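Local coordinates for endo-1,4-beta-xylanase (Bacteroides thetaiotaomicron VPI-5482, PDB 3KST), which probably hydrolyses O-glycosidic bonds in xylan breakdown as a calcium-binding member of glycosyl hydrolase family 43, at residues His267-Trp270 with Glu274-Pro277. Residues are numbered along the deposited sequence; the frame is centred on the assembly and turned at random.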
loop_
_atom_site.group_PDB
_atom_site.type_symbol
_atom_site.label_atom_id
_atom_site.label_comp_id
_atom_site.label_asym_id
_atom_site.label_seq_id
_atom_site.Cartn_x
_atom_site.Cartn_y
_atom_site.Cartn_z
ATOM N N HIS A 267 7.297 -5.612 -0.444
ATOM C CA HIS A 267 8.536 -5.590 -1.213
ATOM C C HIS A 267 9.740 -5.907 -0.332
ATOM O O HIS A 267 9.668 -5.929 0.906
ATOM C CB HIS A 267 8.736 -4.278 -1.988
ATOM C CG HIS A 267 9.108 -3.107 -1.142
ATOM N ND1 HIS A 267 8.346 -1.961 -1.100
ATOM C CD2 HIS A 267 10.156 -2.891 -0.308
ATOM C CE1 HIS A 267 8.912 -1.088 -0.285
ATOM N NE2 HIS A 267 10.004 -1.634 0.218
ATOM N N ALA A 268 10.866 -6.122 -0.990
ATOM C CA ALA A 268 12.146 -6.311 -0.328
ATOM C C ALA A 268 13.227 -5.814 -1.286
ATOM O O ALA A 268 12.965 -5.641 -2.479
ATOM C CB ALA A 268 12.340 -7.764 -0.006
ATOM N N HIS A 269 14.424 -5.557 -0.770
ATOM C CA HIS A 269 15.554 -5.210 -1.631
ATOM C C HIS A 269 15.823 -6.327 -2.649
ATOM O O HIS A 269 15.391 -7.490 -2.447
ATOM C CB HIS A 269 16.836 -4.955 -0.831
ATOM C CG HIS A 269 16.778 -3.752 0.052
ATOM N ND1 HIS A 269 17.623 -3.573 1.126
ATOM C CD2 HIS A 269 15.946 -2.681 0.044
ATOM C CE1 HIS A 269 17.338 -2.427 1.721
ATOM N NE2 HIS A 269 16.320 -1.865 1.085
ATOM N N TRP A 270 16.459 -5.949 -3.759
ATOM C CA TRP A 270 16.859 -6.906 -4.791
ATOM C C TRP A 270 17.649 -8.072 -4.183
ATOM O O TRP A 270 17.405 -9.225 -4.515
ATOM C CB TRP A 270 17.650 -6.218 -5.894
ATOM C CG TRP A 270 18.214 -7.151 -6.854
ATOM C CD1 TRP A 270 19.514 -7.506 -6.949
ATOM C CD2 TRP A 270 17.502 -7.954 -7.813
ATOM N NE1 TRP A 270 19.680 -8.441 -7.926
ATOM C CE2 TRP A 270 18.460 -8.744 -8.469
ATOM C CE3 TRP A 270 16.154 -8.064 -8.193
ATOM C CZ2 TRP A 270 18.122 -9.652 -9.484
ATOM C CZ3 TRP A 270 15.819 -8.961 -9.187
ATOM C CH2 TRP A 270 16.820 -9.738 -9.836
ATOM N N GLU A 274 22.459 -5.203 -3.105
ATOM C CA GLU A 274 21.880 -4.165 -3.943
ATOM C C GLU A 274 20.413 -3.907 -3.554
ATOM O O GLU A 274 19.650 -4.851 -3.400
ATOM C CB GLU A 274 22.000 -4.703 -5.374
ATOM C CG GLU A 274 21.369 -3.897 -6.491
ATOM C CD GLU A 274 21.981 -2.525 -6.737
ATOM O OE1 GLU A 274 23.159 -2.303 -6.332
ATOM O OE2 GLU A 274 21.265 -1.682 -7.363
ATOM N N ILE A 275 20.032 -2.646 -3.396
ATOM C CA ILE A 275 18.630 -2.298 -3.110
ATOM C C ILE A 275 17.774 -2.449 -4.367
ATOM O O ILE A 275 16.713 -3.099 -4.328
ATOM C CB ILE A 275 18.476 -0.856 -2.610
ATOM C CG1 ILE A 275 19.135 -0.679 -1.246
ATOM C CG2 ILE A 275 16.991 -0.433 -2.532
ATOM C CD1 ILE A 275 19.277 0.736 -0.846
ATOM N N GLN A 276 18.243 -1.852 -5.467
ATOM C CA GLN A 276 17.475 -1.803 -6.715
ATOM C C GLN A 276 17.658 -2.979 -7.676
ATOM O O GLN A 276 18.790 -3.369 -7.941
ATOM C CB GLN A 276 17.818 -0.583 -7.556
ATOM C CG GLN A 276 17.558 0.752 -6.989
ATOM C CD GLN A 276 17.791 1.818 -8.054
ATOM O OE1 GLN A 276 17.028 1.935 -9.027
ATOM N NE2 GLN A 276 18.859 2.588 -7.889
ATOM N N PRO A 277 16.574 -3.448 -8.318
ATOM C CA PRO A 277 15.201 -2.984 -8.199
ATOM C C PRO A 277 14.506 -3.755 -7.079
ATOM O O PRO A 277 14.744 -4.957 -6.914
ATOM C CB PRO A 277 14.606 -3.292 -9.578
ATOM C CG PRO A 277 15.336 -4.479 -10.052
ATOM C CD PRO A 277 16.686 -4.498 -9.352
#
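I275 lies over one face of the H269 imidazole, its CG1 3.8 Å from the ring centroid and only 7° off the normal, a CH-pi contact. Followed outward, the histidine starts with CB, which meets the carbonyl oxygen of E274 and CA of I275. CG then passes under CA and CG1 of the isoleucine. CD2 comes nearest of the ring atoms, 3.6 Å from CG2 of I275, while ND1 and CE1 lie under CG1. At the tip, NE2 touches both isoleucine branches and hydrogen-bonds to the carbonyl oxygen of Y210, a bond that, with I275 on one face, is likely to hold the ring's rotation. Cutting this side chain back to an alanine would probably leave the Y210 carbonyl without its imidazole partner and I275 without the flat surface beneath it. One backbone bond joins the segments: W270 N donates to I275 O at 2.9 Å, nearly straight at 168° but from above the carbonyl plane. Chi1 of 173° swings the W270 indole away from its own backbone nitrogen and sets it alongside P277, whose CD stands over one ring face near the rim, 3.8 Å from CE3. The P277 carbonyl oxygen sits at the edge of the indole, 3.6 Å from CE3, and CB of E274 lies at the edge near CD1. The Q276-P277 peptide is cis, shortly before strand 279-287 begins; the ring of Y21 also meets the indole. H269 lies roughly 10 Å, side chain to side chain, from D26 and E190, the predicted proton acceptor and proton donor, and H267, on strand 262-268, hydrogen-bonds through ND1 to the backbone N of D26. The arrangement is a folded surface loop joining antiparallel strands 262-268 and 279-287 of one blade, consistent with the five-bladed beta-propeller of family 43.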